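Local atomic coordinates of bifunctional GH43-CE protein (Bacteroides eggerthii, PDB entry 6MLY), a protein that probably degrades arabinoxylan, combining a glycoside hydrolase family 43 domain of likely beta-xylosidase activity with a carbohydrate esterase domain. Residues A[29-34]-A[273-278]; A[43-48]-A[96-101]; A[247-252]-A[266-271]. All coordinates share one frame; numbering follows the deposited sequence.

Interaction 1: A[29-34]-A[273-278]. With EDO (1,2-ethanediol), chain F.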
ATOM      1  N   ASP A  29       4.561  -8.176  11.857  1.00 69.48           N
ATOM      2  CA  ASP A  29       5.950  -8.536  11.642  1.00 69.81           C
ATOM      3  C   ASP A  29       6.636  -8.720  13.003  1.00 69.97           C
ATOM      4  O   ASP A  29       7.107  -7.757  13.611  1.00 69.83           O
ATOM      5  CB  ASP A  29       6.624  -7.480  10.761  1.00 69.28           C
ATOM      6  CG  ASP A  29       8.008  -7.843  10.255  1.00 69.65           C
ATOM      7  OD1 ASP A  29       8.185  -8.974   9.755  1.00 70.73           O
ATOM      8  OD2 ASP A  29       8.897  -6.976  10.348  1.00 69.10           O
ATOM      9  N   ALA A  30       6.655  -9.974  13.473  1.00 71.01           N
ATOM     10  CA  ALA A  30       7.355 -10.392  14.685  1.00 70.87           C
ATOM     11  C   ALA A  30       8.201 -11.618  14.359  1.00 72.13           C
ATOM     12  O   ALA A  30       7.892 -12.724  14.793  1.00 73.02           O
ATOM     13  CB  ALA A  30       6.362 -10.678  15.786  1.00 70.97           C
ATOM     14  N   PRO A  31       9.278 -11.457  13.556  1.00 72.86           N
ATOM     15  CA  PRO A  31      10.105 -12.585  13.126  1.00 73.16           C
ATOM     16  C   PRO A  31      11.140 -13.053  14.161  1.00 72.74           C
ATOM     17  O   PRO A  31      11.515 -12.288  15.048  1.00 71.48           O
ATOM     18  CB  PRO A  31      10.831 -12.022  11.894  1.00 73.84           C
ATOM     19  CG  PRO A  31      10.973 -10.543  12.196  1.00 73.39           C
ATOM     20  CD  PRO A  31       9.733 -10.177  12.986  1.00 72.73           C
ATOM     21  N   ASP A  32      11.585 -14.306  14.005  1.00 72.91           N
ATOM     22  CA  ASP A  32      12.648 -14.921  14.800  1.00 73.27           C
ATOM     23  C   ASP A  32      12.277 -14.858  16.284  1.00 71.16           C
ATOM     24  O   ASP A  32      12.949 -14.198  17.082  1.00 70.07           O
ATOM     25  CB  ASP A  32      13.998 -14.255  14.538  1.00 74.09           C
ATOM     26  CG  ASP A  32      14.428 -14.280  13.083  1.00 76.02           C
ATOM     27  OD1 ASP A  32      13.635 -14.749  12.234  1.00 77.12           O
ATOM     28  OD2 ASP A  32      15.554 -13.822  12.806  1.00 77.82           O
ATOM     29  N   MET A  33      11.187 -15.549  16.626  1.00 70.86           N
ATOM     30  CA  MET A  33      10.697 -15.620  17.985  1.00 70.65           C
ATOM     31  C   MET A  33      11.598 -16.559  18.798  1.00 70.73           C
ATOM     32  O   MET A  33      12.047 -17.596  18.310  1.00 71.41           O
ATOM     33  CB  MET A  33       9.260 -16.148  18.028  1.00 71.20           C
ATOM     34  CG  MET A  33       8.236 -15.152  17.534  1.00 70.83           C
ATOM     35  SD  MET A  33       6.546 -15.803  17.603  1.00 71.64           S
ATOM     36  CE  MET A  33       6.600 -17.018  16.287  1.00 73.24           C
ATOM     37  N   SER A  34      11.869 -16.145  20.037  1.00 69.59           N
ATOM     38  CA  SER A  34      12.384 -16.994  21.083  1.00 69.88           C
ATOM     39  C   SER A  34      11.428 -16.873  22.273  1.00 69.08           C
ATOM     40  O   SER A  34      11.350 -15.821  22.897  1.00 68.08           O
ATOM     41  CB  SER A  34      13.799 -16.613  21.440  1.00 69.65           C
ATOM     42  OG  SER A  34      14.398 -17.569  22.304  1.00 70.28           O
ATOM     43  N   VAL A 273       3.068  -7.137   4.748  1.00 77.09           N
ATOM     44  CA  VAL A 273       2.875  -6.996   6.197  1.00 75.41           C
ATOM     45  C   VAL A 273       4.135  -7.489   6.928  1.00 75.55           C
ATOM     46  O   VAL A 273       4.542  -6.898   7.932  1.00 75.18           O
ATOM     47  CB  VAL A 273       1.600  -7.723   6.673  1.00 74.99           C
ATOM     48  CG1 VAL A 273       1.794  -9.229   6.795  1.00 75.57           C
ATOM     49  CG2 VAL A 273       1.067  -7.138   7.973  1.00 74.40           C
ATOM     50  N   GLY A 274       4.752  -8.558   6.409  1.00 75.93           N
ATOM     51  CA  GLY A 274       6.036  -9.060   6.914  1.00 76.18           C
ATOM     52  C   GLY A 274       6.010 -10.557   7.193  1.00 77.16           C
ATOM     53  O   GLY A 274       5.555 -11.345   6.358  1.00 77.60           O
ATOM     54  N   ARG A 275       6.520 -10.930   8.376  1.00 77.09           N
ATOM     55  CA  ARG A 275       6.717 -12.328   8.805  1.00 77.40           C
ATOM     56  C   ARG A 275       6.003 -12.534  10.151  1.00 77.06           C
ATOM     57  O   ARG A 275       6.439 -12.016  11.178  1.00 77.11           O
ATOM     58  CB  ARG A 275       8.218 -12.635   8.855  1.00 78.27           C
ATOM     59  CG  ARG A 275       8.961 -12.273   7.575  1.00 79.75           C
ATOM     60  CD  ARG A 275      10.373 -12.830   7.499  1.00 81.94           C
ATOM     61  NE  ARG A 275      11.359 -11.990   8.172  1.00 83.14           N
ATOM     62  CZ  ARG A 275      12.519 -12.424   8.661  1.00 84.44           C
ATOM     63  NH1 ARG A 275      12.857 -13.697   8.548  1.00 87.28           N
ATOM     64  NH2 ARG A 275      13.335 -11.584   9.274  1.00 84.50           N
ATOM     65  N   ILE A 276       4.899 -13.293  10.121  1.00 77.22           N
ATOM     66  CA  ILE A 276       3.831 -13.205  11.129  1.00 76.42           C
ATOM     67  C   ILE A 276       3.801 -14.486  11.965  1.00 76.77           C
ATOM     68  O   ILE A 276       3.776 -15.585  11.418  1.00 78.05           O
ATOM     69  CB  ILE A 276       2.467 -12.893  10.464  1.00 76.54           C
ATOM     70  CG1 ILE A 276       2.065 -13.922   9.404  1.00 77.67           C
ATOM     71  CG2 ILE A 276       2.447 -11.491   9.871  1.00 75.70           C
ATOM     72  CD1 ILE A 276       0.593 -13.903   9.080  1.00 78.32           C
ATOM     73  N   PRO A 277       3.848 -14.384  13.315  1.00 76.67           N
ATOM     74  CA  PRO A 277       3.729 -15.543  14.205  1.00 77.38           C
ATOM     75  C   PRO A 277       2.549 -16.503  13.981  1.00 79.05           C
ATOM     76  O   PRO A 277       1.420 -16.063  13.710  1.00 78.81           O
ATOM     77  CB  PRO A 277       3.565 -14.878  15.577  1.00 76.86           C
ATOM     78  CG  PRO A 277       4.404 -13.633  15.469  1.00 75.44           C
ATOM     79  CD  PRO A 277       4.134 -13.148  14.061  1.00 75.60           C
ATOM     80  N   TYR A 278       2.849 -17.805  14.120  1.00 80.11           N
ATOM     81  CA  TYR A 278       1.911 -18.925  14.015  1.00 82.17           C
ATOM     82  C   TYR A 278       2.110 -19.861  15.217  1.00 82.44           C
ATOM     83  O   TYR A 278       3.245 -20.159  15.596  1.00 82.77           O
ATOM     84  CB  TYR A 278       2.146 -19.719  12.725  1.00 83.41           C
ATOM     85  CG  TYR A 278       1.419 -19.221  11.500  1.00 83.91           C
ATOM     86  CD1 TYR A 278       1.619 -17.937  11.019  1.00 83.11           C
ATOM     87  CD2 TYR A 278       0.555 -20.045  10.794  1.00 85.48           C
ATOM     88  CE1 TYR A 278       0.963 -17.479   9.888  1.00 83.34           C
ATOM     89  CE2 TYR A 278      -0.110 -19.601   9.660  1.00 85.57           C
ATOM     90  CZ  TYR A 278       0.094 -18.311   9.205  1.00 83.99           C
ATOM     91  OH  TYR A 278      -0.550 -17.860   8.090  1.00 84.84           O
TER
HETATM   92  C1  EDO F 902      16.310 -13.926   9.364  1.00 65.38           C
HETATM   93  O1  EDO F 902      15.143 -13.732  10.172  1.00 59.45           O
HETATM   94  C2  EDO F 902      17.394 -12.976   9.851  1.00 70.51           C
HETATM   95  O2  EDO F 902      17.653 -13.232  11.239  1.00 76.51           O

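Interaction 2: A[43-48]-A[96-101]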
ATOM      1  N   TYR A  43       6.790 -15.301  27.685  1.00 67.50           N
ATOM      2  CA  TYR A  43       7.677 -14.243  27.237  1.00 67.02           C
ATOM      3  C   TYR A  43       8.277 -14.621  25.885  1.00 67.72           C
ATOM      4  O   TYR A  43       8.390 -15.792  25.553  1.00 68.91           O
ATOM      5  CB  TYR A  43       8.784 -13.981  28.258  1.00 66.57           C
ATOM      6  CG  TYR A  43       8.338 -13.214  29.475  1.00 66.12           C
ATOM      7  CD1 TYR A  43       7.968 -11.882  29.376  1.00 65.26           C
ATOM      8  CD2 TYR A  43       8.301 -13.812  30.724  1.00 66.35           C
ATOM      9  CE1 TYR A  43       7.564 -11.163  30.490  1.00 65.16           C
ATOM     10  CE2 TYR A  43       7.901 -13.109  31.848  1.00 66.29           C
ATOM     11  CZ  TYR A  43       7.528 -11.780  31.729  1.00 65.58           C
ATOM     12  OH  TYR A  43       7.129 -11.082  32.831  1.00 66.43           O
ATOM     13  N   MET A  44       8.672 -13.596  25.129  1.00 68.01           N
ATOM     14  CA  MET A  44       9.096 -13.764  23.754  1.00 68.75           C
ATOM     15  C   MET A  44       9.943 -12.558  23.325  1.00 67.77           C
ATOM     16  O   MET A  44       9.469 -11.423  23.349  1.00 66.91           O
ATOM     17  CB  MET A  44       7.876 -13.895  22.835  1.00 69.77           C
ATOM     18  CG  MET A  44       8.194 -13.732  21.362  1.00 70.62           C
ATOM     19  SD  MET A  44       6.828 -12.986  20.452  1.00 71.24           S
ATOM     20  CE  MET A  44       7.721 -11.727  19.546  1.00 71.47           C
ATOM     21  N   SER A  45      11.200 -12.838  22.947  1.00 67.73           N
ATOM     22  CA  SER A  45      12.083 -11.887  22.270  1.00 67.14           C
ATOM     23  C   SER A  45      11.823 -11.962  20.761  1.00 67.88           C
ATOM     24  O   SER A  45      11.052 -12.800  20.294  1.00 68.21           O
ATOM     25  CB  SER A  45      13.534 -12.148  22.613  1.00 67.32           C
ATOM     26  OG  SER A  45      13.977 -13.373  22.053  1.00 68.33           O
ATOM     27  N   SER A  46      12.472 -11.077  20.001  1.00 68.13           N
ATOM     28  CA  SER A  46      12.068 -10.821  18.617  1.00 68.93           C
ATOM     29  C   SER A  46      13.171 -10.072  17.861  1.00 69.23           C
ATOM     30  O   SER A  46      14.106  -9.546  18.464  1.00 69.31           O
ATOM     31  CB  SER A  46      10.777 -10.053  18.609  1.00 68.46           C
ATOM     32  OG  SER A  46      10.073 -10.268  17.403  1.00 69.30           O
ATOM     33  N   THR A  47      13.048 -10.045  16.530  1.00 70.00           N
ATOM     34  CA  THR A  47      13.974  -9.332  15.646  1.00 70.89           C
ATOM     35  C   THR A  47      13.283  -8.089  15.063  1.00 70.31           C
ATOM     36  O   THR A  47      12.145  -8.167  14.576  1.00 70.18           O
ATOM     37  CB  THR A  47      14.488 -10.248  14.527  1.00 72.94           C
ATOM     38  OG1 THR A  47      15.155 -11.375  15.096  1.00 74.41           O
ATOM     39  CG2 THR A  47      15.449  -9.550  13.592  1.00 73.76           C
ATOM     40  N   THR A  48      13.979  -6.945  15.153  1.00 69.92           N
ATOM     41  CA  THR A  48      13.623  -5.695  14.475  1.00 69.20           C
ATOM     42  C   THR A  48      14.830  -5.125  13.716  1.00 69.58           C
ATOM     43  O   THR A  48      14.747  -4.014  13.187  1.00 69.78           O
ATOM     44  CB  THR A  48      13.110  -4.643  15.464  1.00 67.73           C
ATOM     45  OG1 THR A  48      14.169  -4.336  16.375  1.00 67.72           O
ATOM     46  CG2 THR A  48      11.874  -5.101  16.204  1.00 67.43           C
ATOM     47  N   TRP A  96      19.758  -9.478  14.917  1.00 72.72           N
ATOM     48  CA  TRP A  96      19.064 -10.599  14.277  1.00 74.58           C
ATOM     49  C   TRP A  96      18.475 -11.545  15.343  1.00 74.04           C
ATOM     50  O   TRP A  96      18.211 -11.120  16.480  1.00 72.62           O
ATOM     51  CB  TRP A  96      20.034 -11.282  13.296  1.00 77.48           C
ATOM     52  CG  TRP A  96      19.933 -10.734  11.904  1.00 78.22           C
ATOM     53  CD1 TRP A  96      19.437  -9.516  11.552  1.00 78.16           C
ATOM     54  CD2 TRP A  96      20.326 -11.376  10.677  1.00 80.86           C
ATOM     55  NE1 TRP A  96      19.479  -9.364  10.196  1.00 79.32           N
ATOM     56  CE2 TRP A  96      20.024 -10.481   9.630  1.00 80.76           C
ATOM     57  CE3 TRP A  96      20.900 -12.612  10.355  1.00 82.95           C
ATOM     58  CZ2 TRP A  96      20.278 -10.778   8.291  1.00 82.33           C
ATOM     59  CZ3 TRP A  96      21.147 -12.908   9.031  1.00 84.11           C
ATOM     60  CH2 TRP A  96      20.841 -12.001   8.015  1.00 83.66           C
ATOM     61  N   ALA A  97      18.212 -12.803  14.950  1.00 74.76           N
ATOM     62  CA  ALA A  97      17.588 -13.823  15.799  1.00 73.39           C
ATOM     63  C   ALA A  97      18.239 -13.836  17.184  1.00 71.89           C
ATOM     64  O   ALA A  97      19.460 -13.882  17.309  1.00 73.03           O
ATOM     65  CB  ALA A  97      17.689 -15.179  15.146  1.00 75.30           C
ATOM     66  N   SER A  98      17.387 -13.790  18.212  1.00 69.82           N
ATOM     67  CA  SER A  98      17.790 -13.732  19.594  1.00 68.41           C
ATOM     68  C   SER A  98      17.437 -15.060  20.265  1.00 68.51           C
ATOM     69  O   SER A  98      16.703 -15.870  19.705  1.00 69.04           O
ATOM     70  CB  SER A  98      17.144 -12.561  20.305  1.00 66.79           C
ATOM     71  OG  SER A  98      15.729 -12.678  20.325  1.00 66.32           O
ATOM     72  N   CYS A  99      17.984 -15.248  21.469  1.00 68.35           N
ATOM     73  CA  CYS A  99      17.776 -16.426  22.288  1.00 68.95           C
ATOM     74  C   CYS A  99      17.315 -15.960  23.672  1.00 67.90           C
ATOM     75  O   CYS A  99      18.022 -15.187  24.320  1.00 67.91           O
ATOM     76  CB  CYS A  99      19.068 -17.230  22.376  1.00 69.93           C
ATOM     77  SG  CYS A  99      18.861 -18.881  23.088  1.00 71.39           S
ATOM     78  N   LEU A 100      16.121 -16.399  24.095  1.00 67.61           N
ATOM     79  CA  LEU A 100      15.536 -15.998  25.384  1.00 66.58           C
ATOM     80  C   LEU A 100      15.414 -17.223  26.302  1.00 67.32           C
ATOM     81  O   LEU A 100      14.772 -18.208  25.933  1.00 67.90           O
ATOM     82  CB  LEU A 100      14.169 -15.352  25.137  1.00 65.89           C
ATOM     83  CG  LEU A 100      13.364 -15.002  26.389  1.00 65.21           C
ATOM     84  CD1 LEU A 100      14.105 -14.000  27.260  1.00 64.32           C
ATOM     85  CD2 LEU A 100      11.986 -14.474  26.018  1.00 64.76           C
ATOM     86  N   ARG A 101      16.009 -17.125  27.499  1.00 67.12           N
ATOM     87  CA  ARG A 101      16.018 -18.210  28.509  1.00 67.83           C
ATOM     88  C   ARG A 101      15.713 -17.643  29.898  1.00 67.12           C
ATOM     89  O   ARG A 101      15.858 -16.439  30.131  1.00 66.19           O
ATOM     90  CB  ARG A 101      17.376 -18.911  28.588  1.00 68.70           C
ATOM     91  CG  ARG A 101      17.834 -19.557  27.291  1.00 69.69           C
ATOM     92  CD  ARG A 101      16.910 -20.673  26.838  1.00 70.84           C
ATOM     93  NE  ARG A 101      17.547 -21.454  25.769  1.00 72.01           N
ATOM     94  CZ  ARG A 101      16.882 -22.343  24.926  1.00 73.27           C
ATOM     95  NH1 ARG A 101      15.554 -22.575  24.986  1.00 73.46           N
ATOM     96  NH2 ARG A 101      17.631 -23.159  24.236  1.00 74.57           N
TER

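Interaction 3: A[247-252]-A[266-271]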
ATOM      1  N   ARG A 247       2.814 -24.435   4.031  1.00 98.17           N
ATOM      2  CA  ARG A 247       2.860 -23.022   3.609  1.00 95.26           C
ATOM      3  C   ARG A 247       4.194 -22.371   4.025  1.00 92.14           C
ATOM      4  O   ARG A 247       4.248 -21.153   4.246  1.00 92.24           O
ATOM      5  CB  ARG A 247       1.650 -22.262   4.167  1.00 94.15           C
ATOM      6  CG  ARG A 247       0.329 -22.633   3.511  1.00 95.38           C
ATOM      7  CD  ARG A 247      -0.859 -22.036   4.241  1.00 95.28           C
ATOM      8  NE  ARG A 247      -1.204 -22.784   5.441  1.00 96.09           N
ATOM      9  CZ  ARG A 247      -2.212 -22.481   6.250  1.00 96.84           C
ATOM     10  NH1 ARG A 247      -2.976 -21.433   5.993  1.00 96.78           N
ATOM     11  NH2 ARG A 247      -2.453 -23.223   7.315  1.00 97.23           N
ATOM     12  N   GLY A 248       5.266 -23.178   4.108  1.00 90.78           N
ATOM     13  CA  GLY A 248       6.612 -22.718   4.496  1.00 89.30           C
ATOM     14  C   GLY A 248       6.646 -22.017   5.854  1.00 87.92           C
ATOM     15  O   GLY A 248       7.566 -21.208   6.127  1.00 86.74           O
ATOM     16  N   ILE A 249       5.659 -22.347   6.712  1.00 87.22           N
ATOM     17  CA  ILE A 249       5.549 -21.829   8.084  1.00 85.40           C
ATOM     18  C   ILE A 249       6.591 -22.556   8.947  1.00 85.55           C
ATOM     19  O   ILE A 249       6.313 -23.623   9.487  1.00 86.96           O
ATOM     20  CB  ILE A 249       4.126 -22.022   8.656  1.00 86.31           C
ATOM     21  CG1 ILE A 249       3.054 -21.349   7.793  1.00 85.79           C
ATOM     22  CG2 ILE A 249       4.054 -21.553  10.107  1.00 85.61           C
ATOM     23  CD1 ILE A 249       1.656 -21.875   8.037  1.00 86.90           C
ATOM     24  N   ALA A 250       7.779 -21.957   9.072  1.00 84.22           N
ATOM     25  CA  ALA A 250       8.935 -22.619   9.642  1.00 84.38           C
ATOM     26  C   ALA A 250       9.661 -21.689  10.618  1.00 83.33           C
ATOM     27  O   ALA A 250       9.368 -20.489  10.691  1.00 81.86           O
ATOM     28  CB  ALA A 250       9.856 -23.070   8.537  1.00 85.76           C
ATOM     29  N   GLN A 251      10.598 -22.290  11.364  1.00 83.64           N
ATOM     30  CA  GLN A 251      11.502 -21.637  12.306  1.00 82.44           C
ATOM     31  C   GLN A 251      10.758 -21.288  13.599  1.00 81.65           C
ATOM     32  O   GLN A 251       9.767 -20.561  13.580  1.00 80.04           O
ATOM     33  CB  GLN A 251      12.142 -20.384  11.713  1.00 80.95           C
ATOM     34  CG  GLN A 251      12.985 -19.616  12.717  1.00 80.05           C
ATOM     35  CD  GLN A 251      13.915 -18.633  12.055  1.00 79.72           C
ATOM     36  OE1 GLN A 251      13.811 -18.345  10.864  1.00 80.24           O
ATOM     37  NE2 GLN A 251      14.843 -18.100  12.832  1.00 79.58           N
ATOM     38  N   GLY A 252      11.301 -21.791  14.714  1.00 81.89           N
ATOM     39  CA  GLY A 252      10.766 -21.609  16.053  1.00 80.75           C
ATOM     40  C   GLY A 252      11.210 -22.730  16.979  1.00 81.67           C
ATOM     41  O   GLY A 252      12.227 -23.386  16.737  1.00 82.85           O
ATOM     42  N   LEU A 266       6.014 -20.574  15.448  1.00 80.14           N
ATOM     43  CA  LEU A 266       6.630 -20.480  14.114  1.00 80.84           C
ATOM     44  C   LEU A 266       6.136 -19.205  13.418  1.00 80.40           C
ATOM     45  O   LEU A 266       5.264 -18.510  13.942  1.00 78.75           O
ATOM     46  CB  LEU A 266       6.234 -21.708  13.285  1.00 82.04           C
ATOM     47  CG  LEU A 266       6.471 -23.075  13.921  1.00 83.36           C
ATOM     48  CD1 LEU A 266       5.644 -24.143  13.216  1.00 84.17           C
ATOM     49  CD2 LEU A 266       7.949 -23.438  13.900  1.00 84.35           C
ATOM     50  N   PHE A 267       6.659 -18.926  12.216  1.00 81.83           N
ATOM     51  CA  PHE A 267       6.200 -17.776  11.424  1.00 82.46           C
ATOM     52  C   PHE A 267       6.195 -18.094   9.922  1.00 84.45           C
ATOM     53  O   PHE A 267       6.995 -18.908   9.439  1.00 85.60           O
ATOM     54  CB  PHE A 267       7.047 -16.534  11.722  1.00 82.10           C
ATOM     55  CG  PHE A 267       8.463 -16.561  11.198  1.00 82.69           C
ATOM     56  CD1 PHE A 267       8.741 -16.258   9.872  1.00 83.30           C
ATOM     57  CD2 PHE A 267       9.523 -16.854  12.040  1.00 83.06           C
ATOM     58  CE1 PHE A 267      10.045 -16.273   9.398  1.00 84.06           C
ATOM     59  CE2 PHE A 267      10.826 -16.868  11.563  1.00 83.46           C
ATOM     60  CZ  PHE A 267      11.086 -16.579  10.245  1.00 84.05           C
ATOM     61  N   GLU A 268       5.287 -17.413   9.205  1.00 84.90           N
ATOM     62  CA  GLU A 268       5.131 -17.459   7.741  1.00 85.69           C
ATOM     63  C   GLU A 268       5.667 -16.152   7.149  1.00 84.78           C
ATOM     64  O   GLU A 268       5.735 -15.143   7.844  1.00 83.88           O
ATOM     65  CB  GLU A 268       3.651 -17.625   7.380  1.00 86.21           C
ATOM     66  CG  GLU A 268       3.397 -18.130   5.968  1.00 87.80           C
ATOM     67  CD  GLU A 268       1.980 -17.912   5.453  1.00 89.32           C
ATOM     68  OE1 GLU A 268       1.249 -17.100   6.063  1.00 88.94           O
ATOM     69  OE2 GLU A 268       1.609 -18.546   4.436  1.00 91.05           O
ATOM     70  N   ASP A 269       6.050 -16.183   5.868  1.00 86.64           N
ATOM     71  CA  ASP A 269       6.288 -14.967   5.078  1.00 85.52           C
ATOM     72  C   ASP A 269       4.986 -14.595   4.362  1.00 87.46           C
ATOM     73  O   ASP A 269       4.704 -15.123   3.286  1.00 91.54           O
ATOM     74  CB  ASP A 269       7.435 -15.160   4.082  1.00 84.84           C
ATOM     75  CG  ASP A 269       8.761 -15.504   4.738  1.00 85.08           C
ATOM     76  OD1 ASP A 269       8.910 -15.207   5.936  1.00 84.33           O
ATOM     77  OD2 ASP A 269       9.630 -16.075   4.047  1.00 84.18           O
ATOM     78  N   CYS A 270       4.205 -13.687   4.966  1.00 87.42           N
ATOM     79  CA  CYS A 270       2.869 -13.307   4.464  1.00 87.81           C
ATOM     80  C   CYS A 270       2.960 -12.012   3.646  1.00 87.77           C
ATOM     81  O   CYS A 270       2.058 -11.179   3.705  1.00 90.87           O
ATOM     82  CB  CYS A 270       1.876 -13.145   5.615  1.00 86.06           C
ATOM     83  SG  CYS A 270       0.169 -13.613   5.200  1.00 90.39           S
ATOM     84  N   GLY A 271       4.048 -11.854   2.882  1.00 86.81           N
ATOM     85  CA  GLY A 271       4.205 -10.740   1.939  1.00 85.89           C
ATOM     86  C   GLY A 271       4.589  -9.431   2.617  1.00 83.57           C
ATOM     87  O   GLY A 271       5.528  -9.387   3.418  1.00 81.53           O
TER

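Interaction 1: A[29-34]-A[273-278]
Asp29 and Gly274 bring the two backbones closest, their CA atoms 4.8 Å apart, and from there loop 29-33 and segment 273-278 run on in directions that differ by 32°. The Asp29 carboxylate meets the start of the strand: its OD1 accepts the backbone N of Arg275 at 2.9 Å on the anti side, while the carbonyl O of Arg275 accepts the backbone N of Ala30, 3.1 Å away. Arg275 is thus held through both its backbone polar atoms. Asp29 also reaches outside the contact: its OD2 bonds Gly486 N and its carbonyl O bonds Arg373 NE, both in the concanavalin A-like domain. The loop leads into strand 34-38 of one blade of the five-bladed beta-propeller typical of family 43, and strand 275-282 lies at the edge of another, so these bonds join two of its sheets. The Arg275 chain bends at its third torsion (-84°), which places NE; Pro31 CB lies over one face of the guanidinium, 3.5 Å above the plane and offset toward the rim. Asp32 OD1 stands 3.9 Å from Arg275 NH1, a long salt bridge of charges alone, because the oxygen is well out of the guanidinium plane and the two flat groups are turned 83° apart. A bound ethanediol, probably from the crystallisation liquor, lies between the two charges: its O1, at the guanidinium edge, accepts from Arg275 NH1 at 2.8 Å and also from NH2 and hydrogen-bonds the Asp32 carboxylate, and its O2 donates to Asp32 OD2. The Asp32 side chain lies close to that of Asp143, predicted to modulate the pKa of the catalytic acid. Farther along, the contact is apolar: the Pro277 ring meets Ala30 CB through CG at 3.6 Å and Met33 SD through CB at 3.7 Å.

Interaction 2: A[43-48]-A[96-101]
Leu100 packs against Ser45 and the two residues before it. Its CB lies 3.7 Å from Ser45 OG and a little farther from Ser45 CB. CG stands anti to its own backbone N (chi1 174°), and from it the CD2 branch does the remaining touching: this methyl settles against the backbone of the opposing strand, 3.5 Å from Met44 N and 3.6 Å from Ser45 N, and meets the side chain of Tyr43 at CB, 3.9 Å away. One methyl therefore spans three consecutive residues of segment 43-48. Strands 43-45 and 99-101 run nearly antiparallel, at 155°, but their axes come no closer than 7.0 Å and no backbone hydrogen bond links them. They belong to two separate four-stranded antiparallel sheets, blades of the family 43 propeller, and what fills the seam between them is side chains. Ser34, next to Ser45 in the first of these sheets, crosses the same seam with its OG, which bonds Leu100 N. Next to Leu100 the seam turns polar: Ser45 OG and Ser98 OG face each other in a hydrogen bond of 2.6 Å, in which either hydroxyl could be the donor, each tucked between its own backbone N and carbonyl carbon. Leu109 of strand 106-113 packs on both residues of this buried pair. Further on, Thr47 rests on the backbone of Trp96, its CG2 3.8 Å from Trp96 CA and its OG1 beside the carbonyl carbon. Thr47 OG1 forms a weak hydrogen bond to Asp32 OD2; the Ala97 side chain lies about 5 Å from that of Asp143, predicted to tune the catalytic acid.

Interaction 3: A[247-252]-A[266-271]
Leu266 packs against Ile249 and Gln251 in the beta hairpin of strands 250-256 and 262-269, which forms two of the three strands of a propeller sheet. The N-to-C directions of 250-252 and 266-269 differ by 146°, roughly antiparallel, and 250-252 is only weakly bonded. The Leu266 CB meets Ile249 CG2 at 3.9 Å, the two side chains set at about a right angle, while CD2 comes 3.4 Å from Gln251 O. Phe267 and Ala250 form an antiparallel hydrogen-bonded pair: Phe267 O accepts Ala250 N at 3.2 Å, whereas the return bond from Phe267 N to Ala250 O is weak at 3.5 Å. The ring hangs from the crowded position between the backbone N and the carbonyl carbon (chi1 71°), which brings CG round toward the partner strand. Ala250 O then lies 3.8 Å above one face, over the ring centre, and Gln251 OE1 is at the edge, 3.3 Å from CZ of Phe267, with the amide plane inclined 44° to the ring. An alanine in place of Phe267 would probably open a gap beside Ala250 O and leave the Gln251 side chain freer to turn, its ring support gone. Asp32 and Arg275 also pack on this ring; the Gln251 side chain lies about 5 Å from that of Asp143, a predicted site residue. Glu268 follows with an extended chain; its CG lies near Arg247 O, and its OE1 makes a weak hydrogen bond to Tyr278 OH on strand 275-282. The branched Ile249 side chain lies across this chain, CG1 against Glu268 CG at 3.7 Å.

Overall arrangement
All three contacts lie within the family 43 propeller. Interaction 1 spans the longest loop, pairing 29-34 with 273-278, and encloses the other two, which follow in series. Its centre is about 11 Å from that of interaction 2 and about 8 Å from that of interaction 3; those two are about 16 Å apart and do not touch. Segment 29-34 leads into strand 34-38, the sheet neighbour of strand 41-45, and so touches interaction 2, whereas 273-278 adjoins interaction 3 because strands 262-269 and 275-282 are neighbours in one sheet. Interaction 1 therefore bridges early and late blades, and side chains from all three contacts gather near Asp143, predicted to tune the active site.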